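Local coordinates for putative conjugative transposon recombinase (Clostridium difficile, PDB 3G13), which probably binds DNA and carries out strand exchange as a serine recombinase of the resolvase family, this chain being its N-terminal resolvase domain, at residues A[106-111]-A[115-120]; A[97-102]-A[128-133]. All coordinates share one frame; numbering follows the deposited sequence.

Contact 1 of 2, residues A[106-111]-A[115-120]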
loop_
_atom_site.group_PDB
_atom_site.type_symbol
_atom_site.label_atom_id
_atom_site.label_comp_id
_atom_site.label_asym_id
_atom_site.label_seq_id
_atom_site.Cartn_x
_atom_site.Cartn_y
_atom_site.Cartn_z
ATOM N N ILE A 106 17.900 -8.508 8.163
ATOM C CA ILE A 106 18.364 -7.131 8.012
ATOM C C ILE A 106 17.140 -6.236 7.948
ATOM O O ILE A 106 16.231 -6.405 7.117
ATOM C CB ILE A 106 19.245 -6.918 6.747
ATOM C CG1 ILE A 106 20.444 -7.892 6.743
ATOM C CG2 ILE A 106 19.674 -5.429 6.632
ATOM C CD1 ILE A 106 21.183 -8.028 5.365
ATOM N N ALA A 107 17.126 -5.294 8.866
ATOM C CA ALA A 107 16.037 -4.368 9.006
ATOM C C ALA A 107 16.286 -3.121 8.166
ATOM O O ALA A 107 17.421 -2.663 8.023
ATOM C CB ALA A 107 15.939 -3.967 10.501
ATOM N N VAL A 108 15.214 -2.564 7.629
ATOM C CA VAL A 108 15.245 -1.202 7.149
ATOM C C VAL A 108 14.453 -0.353 8.130
ATOM O O VAL A 108 13.406 -0.782 8.644
ATOM C CB VAL A 108 14.646 -1.069 5.710
ATOM C CG1 VAL A 108 14.629 0.432 5.248
ATOM C CG2 VAL A 108 15.411 -1.932 4.771
ATOM N N TYR A 109 14.995 0.817 8.458
ATOM C CA TYR A 109 14.241 1.764 9.251
ATOM C C TYR A 109 13.895 2.980 8.386
ATOM O O TYR A 109 14.779 3.766 8.041
ATOM C CB TYR A 109 14.958 2.191 10.574
ATOM C CG TYR A 109 13.959 2.923 11.465
ATOM C CD1 TYR A 109 13.205 2.222 12.390
ATOM C CD2 TYR A 109 13.735 4.292 11.336
ATOM C CE1 TYR A 109 12.252 2.843 13.156
ATOM C CE2 TYR A 109 12.757 4.943 12.102
ATOM C CZ TYR A 109 12.029 4.207 13.009
ATOM O OH TYR A 109 11.066 4.806 13.784
ATOM N N PHE A 110 12.597 3.106 8.065
ATOM C CA PHE A 110 12.036 4.219 7.326
ATOM C C PHE A 110 11.760 5.337 8.318
ATOM O O PHE A 110 10.866 5.227 9.147
ATOM C CB PHE A 110 10.727 3.769 6.623
ATOM C CG PHE A 110 10.954 2.784 5.522
ATOM C CD1 PHE A 110 11.691 3.144 4.376
ATOM C CD2 PHE A 110 10.460 1.484 5.618
ATOM C CE1 PHE A 110 11.907 2.219 3.354
ATOM C CE2 PHE A 110 10.658 0.579 4.594
ATOM C CZ PHE A 110 11.366 0.933 3.461
ATOM N N GLU A 111 12.557 6.400 8.254
ATOM C CA GLU A 111 12.529 7.426 9.278
ATOM C C GLU A 111 11.215 8.224 9.287
ATOM O O GLU A 111 10.636 8.443 10.359
ATOM C CB GLU A 111 13.749 8.372 9.174
ATOM C CG GLU A 111 15.107 7.633 9.141
ATOM C CD GLU A 111 16.178 8.444 8.441
ATOM O OE1 GLU A 111 16.900 7.894 7.596
ATOM O OE2 GLU A 111 16.295 9.638 8.737
ATOM N N ILE A 115 8.960 3.122 10.644
ATOM C CA ILE A 115 8.694 1.673 10.512
ATOM C C ILE A 115 10.013 0.954 10.416
ATOM O O ILE A 115 10.843 1.310 9.556
ATOM C CB ILE A 115 7.828 1.310 9.244
ATOM C CG1 ILE A 115 6.456 2.023 9.257
ATOM C CG2 ILE A 115 7.654 -0.209 9.161
ATOM C CD1 ILE A 115 5.606 1.890 7.923
ATOM N N ASN A 116 10.204 -0.017 11.305
ATOM C CA ASN A 116 11.303 -0.985 11.223
ATOM C C ASN A 116 10.696 -2.203 10.567
ATOM O O ASN A 116 9.691 -2.728 11.047
ATOM C CB ASN A 116 11.854 -1.341 12.617
ATOM C CG ASN A 116 12.934 -2.446 12.580
ATOM O OD1 ASN A 116 12.730 -3.529 12.022
ATOM N ND2 ASN A 116 14.079 -2.189 13.244
ATOM N N THR A 117 11.291 -2.645 9.465
ATOM C CA THR A 117 10.635 -3.653 8.603
ATOM C C THR A 117 10.578 -5.058 9.260
ATOM O O THR A 117 9.856 -5.932 8.772
ATOM C CB THR A 117 11.358 -3.765 7.246
ATOM O OG1 THR A 117 12.765 -4.026 7.483
ATOM C CG2 THR A 117 11.158 -2.484 6.424
ATOM N N LEU A 118 11.275 -5.253 10.379
ATOM C CA LEU A 118 11.254 -6.566 11.054
ATOM C C LEU A 118 10.170 -6.697 12.128
ATOM O O LEU A 118 9.981 -7.784 12.673
ATOM C CB LEU A 118 12.650 -6.924 11.623
ATOM C CG LEU A 118 13.808 -6.965 10.622
ATOM C CD1 LEU A 118 15.078 -7.473 11.320
ATOM C CD2 LEU A 118 13.489 -7.820 9.384
ATOM N N THR A 119 9.447 -5.607 12.402
ATOM C CA THR A 119 8.391 -5.593 13.440
ATOM C C THR A 119 7.078 -6.144 12.825
ATOM O O THR A 119 7.012 -6.418 11.623
ATOM C CB THR A 119 8.152 -4.173 14.016
ATOM O OG1 THR A 119 7.664 -3.281 12.988
ATOM C CG2 THR A 119 9.448 -3.594 14.659
HETATM N N MSE A 120 6.047 -6.299 13.642
HETATM C CA MSE A 120 4.725 -6.629 13.124
HETATM C C MSE A 120 4.185 -5.494 12.247
HETATM O O MSE A 120 3.462 -5.754 11.288
HETATM C CB MSE A 120 3.755 -6.929 14.261
HETATM C CG MSE A 120 4.050 -8.202 14.994
HETATM SE SE MSE A 120 2.544 -8.465 16.250
HETATM C CE MSE A 120 1.168 -9.123 14.988
HETATM O O HOH W 1 13.933 -5.626 5.731
#
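Thr117 OG1 is gripped from two directions: Val108 N donates to it over 2.9 Å in an almost straight bond (177°), and the hydroxyl passes its own proton to a water, which in turn donates to Ile106 O. A chi1 of 54° places OG1 between the backbone N and the carbonyl carbon of Thr117, facing the neighbouring strand, where it takes the place of a backbone acceptor for Val108 N. Thr117 N returns a bond to Val108 O. Farther along this antiparallel beta hairpin, Phe110 and Ile115 form a hydrogen-bonded pair, with Phe110 N to Ile115 O at 2.9 Å; Tyr109 and Asn116, one step back toward Val108 and Thr117, are a non-hydrogen-bonded pair. The Tyr109 ring lays one face over Ile115 O, its CD1 3.8 Å from Asn116 CB, while Phe110 CE2 meets Thr117 CG2 at 3.6 Å. Asn116 OD1 accepts a hydrogen bond from Leu118 N, an Asx turn, and Leu118 CG packs on Ala107 CB at 3.7 Å. Strand 107-110 also pairs with strand 78-81, making 115-116 the outermost strand on this side of the chain's sheet; Phe110 and Thr117 both touch Leu125 of helix 120-150, and Thr117 also reaches Val98 of helix 91-102.

Contact 2 of 2, residues A[97-102]-A[128-133]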
loop_
_atom_site.group_PDB
_atom_site.type_symbol
_atom_site.label_atom_id
_atom_site.label_comp_id
_atom_site.label_asym_id
_atom_site.label_seq_id
_atom_site.Cartn_x
_atom_site.Cartn_y
_atom_site.Cartn_z
ATOM N N TYR A 97 13.276 -5.504 -2.374
ATOM C CA TYR A 97 14.441 -5.221 -1.550
ATOM C C TYR A 97 14.159 -5.301 -0.058
ATOM O O TYR A 97 15.022 -5.745 0.716
ATOM C CB TYR A 97 15.061 -3.880 -1.935
ATOM C CG TYR A 97 15.629 -3.904 -3.349
ATOM C CD1 TYR A 97 16.662 -4.782 -3.681
ATOM C CD2 TYR A 97 15.138 -3.040 -4.344
ATOM C CE1 TYR A 97 17.195 -4.822 -4.987
ATOM C CE2 TYR A 97 15.674 -3.072 -5.659
ATOM C CZ TYR A 97 16.694 -3.971 -5.955
ATOM O OH TYR A 97 17.237 -4.021 -7.222
ATOM N N VAL A 98 12.961 -4.910 0.373
ATOM C CA VAL A 98 12.646 -5.089 1.797
ATOM C C VAL A 98 12.656 -6.603 2.152
ATOM O O VAL A 98 13.282 -7.010 3.125
ATOM C CB VAL A 98 11.342 -4.429 2.209
ATOM C CG1 VAL A 98 10.923 -4.917 3.638
ATOM C CG2 VAL A 98 11.488 -2.886 2.144
ATOM N N ARG A 99 11.992 -7.429 1.332
ATOM C CA ARG A 99 11.956 -8.884 1.548
ATOM C C ARG A 99 13.336 -9.530 1.488
ATOM O O ARG A 99 13.645 -10.419 2.294
ATOM C CB ARG A 99 11.040 -9.544 0.521
ATOM C CG ARG A 99 9.561 -9.276 0.758
ATOM C CD ARG A 99 8.745 -9.784 -0.415
ATOM N NE ARG A 99 7.329 -9.910 -0.079
ATOM C CZ ARG A 99 6.322 -9.864 -0.954
ATOM N NH1 ARG A 99 6.536 -9.690 -2.251
ATOM N NH2 ARG A 99 5.082 -10.007 -0.517
HETATM N N MSE A 100 14.164 -9.100 0.531
HETATM C CA MSE A 100 15.517 -9.665 0.391
HETATM C C MSE A 100 16.360 -9.393 1.648
HETATM O O MSE A 100 17.110 -10.248 2.128
HETATM C CB MSE A 100 16.203 -9.043 -0.838
HETATM C CG MSE A 100 17.554 -9.590 -1.211
HETATM SE SE MSE A 100 18.264 -8.530 -2.728
HETATM C CE MSE A 100 16.803 -8.675 -3.999
ATOM N N LEU A 101 16.260 -8.176 2.164
ATOM C CA LEU A 101 16.903 -7.836 3.439
ATOM C C LEU A 101 16.272 -8.670 4.584
ATOM O O LEU A 101 16.978 -9.276 5.372
ATOM C CB LEU A 101 16.829 -6.302 3.683
ATOM C CG LEU A 101 18.045 -5.492 3.141
ATOM C CD1 LEU A 101 18.534 -5.993 1.787
ATOM C CD2 LEU A 101 17.821 -3.998 3.055
ATOM N N LYS A 102 14.945 -8.716 4.649
ATOM C CA LYS A 102 14.239 -9.383 5.757
ATOM C C LYS A 102 14.616 -10.891 5.886
ATOM O O LYS A 102 14.769 -11.394 6.986
ATOM C CB LYS A 102 12.713 -9.200 5.591
ATOM C CG LYS A 102 11.855 -9.793 6.716
ATOM C CD LYS A 102 10.430 -9.234 6.684
ATOM C CE LYS A 102 9.571 -9.701 7.889
ATOM N NZ LYS A 102 8.684 -8.568 8.423
ATOM N N VAL A 128 0.359 -4.710 2.940
ATOM C CA VAL A 128 -0.263 -3.569 2.258
ATOM C C VAL A 128 0.396 -3.329 0.897
ATOM O O VAL A 128 -0.288 -3.160 -0.098
ATOM C CB VAL A 128 -0.247 -2.238 3.098
ATOM C CG1 VAL A 128 -0.723 -1.055 2.259
ATOM C CG2 VAL A 128 -1.150 -2.346 4.322
ATOM N N LEU A 129 1.727 -3.337 0.866
ATOM C CA LEU A 129 2.466 -3.225 -0.404
ATOM C C LEU A 129 2.148 -4.351 -1.396
ATOM O O LEU A 129 2.105 -4.086 -2.579
ATOM C CB LEU A 129 3.974 -3.169 -0.204
ATOM C CG LEU A 129 4.539 -2.000 0.607
ATOM C CD1 LEU A 129 6.069 -2.058 0.647
ATOM C CD2 LEU A 129 4.035 -0.695 0.055
ATOM N N SER A 130 1.963 -5.585 -0.908
ATOM C CA SER A 130 1.607 -6.699 -1.780
ATOM C C SER A 130 0.238 -6.471 -2.441
ATOM O O SER A 130 0.077 -6.775 -3.624
ATOM C CB SER A 130 1.585 -8.037 -1.042
ATOM O OG SER A 130 2.815 -8.291 -0.387
ATOM N N SER A 131 -0.728 -5.936 -1.678
ATOM C CA SER A 131 -2.077 -5.667 -2.193
ATOM C C SER A 131 -2.051 -4.508 -3.171
ATOM O O SER A 131 -2.682 -4.562 -4.210
ATOM C CB SER A 131 -3.078 -5.386 -1.062
ATOM O OG SER A 131 -3.506 -6.630 -0.529
ATOM N N VAL A 132 -1.299 -3.469 -2.817
ATOM C CA VAL A 132 -1.072 -2.330 -3.699
ATOM C C VAL A 132 -0.428 -2.764 -5.025
ATOM O O VAL A 132 -0.911 -2.391 -6.081
ATOM C CB VAL A 132 -0.239 -1.242 -3.000
ATOM C CG1 VAL A 132 0.173 -0.178 -3.973
ATOM C CG2 VAL A 132 -1.052 -0.590 -1.851
ATOM N N ALA A 133 0.645 -3.551 -4.963
ATOM C CA ALA A 133 1.351 -4.036 -6.162
ATOM C C ALA A 133 0.485 -4.934 -7.076
ATOM O O ALA A 133 0.602 -4.858 -8.296
ATOM C CB ALA A 133 2.633 -4.754 -5.786
#
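The long helix 120-150 comes after the last strand of the sheet in the resolvase fold, and here it passes helix 91-102; between 97-102 and 128-133 one polar pair, Arg99 and Ser130, makes the contact. The helices are well separated at this level: the nearest alpha carbons, Arg99 CA and Ser130 CA, are 11.1 Å apart, and the arginine spans most of that gap. Its chain is extended from CG to NE (chi2 171°, chi3 163°), which carries the guanidinium across to the serine. One terminal nitrogen does the touching, with the hydroxyl lying oblique to the guanidinium plane. Ser130 OG has a settled partner within its own helix, the carbonyl oxygen of Leu126 one turn earlier. A chi1 of -55°, with OG beside the backbone N of Ser130, lets the hydroxyl donate to that carbonyl. The remaining packing between the two helices is spread along helix 120-150: Val98 and Lys102 rest on Leu126, Leu129 on Thr94 and Leu95, and Ala133 on Thr91 and Leu92. Other side chains of segment 128-133 serve the dimer, for Val132 packs on Leu129 of the second subunit and Ser131 OG is hydrogen-bonded to Glu113 of that subunit. Between the segments themselves just 74 Å² is buried, and the close approach comes down to Arg99 NH2 standing 2.8 Å from Ser130 OG, with Ser130 CB behind it at 4.0 Å from the same nitrogen.

How the contacts relate
The two contacts are neighbours in one resolvase domain, their centres about 12 Å apart. Helix 91-102 runs into strand 107-110, and strand 115-116 leads into helix 120-150, so the hairpin of contact 1 lies in the chain between the helices of contact 2. The sites also meet directly. Lys102 NZ lies 2.9 Å from Thr117 O, probably a hydrogen bond, and Ile106 N probably donates to Leu101 O at 3.0 Å. Apolar packing adds to this, with Val108 CG2 3.6 Å from Leu101 CD2. Both contacts reach the subunit interface: Ile115 of contact 1 packs on Val128 of the second subunit, a residue whose counterpart belongs to contact 2.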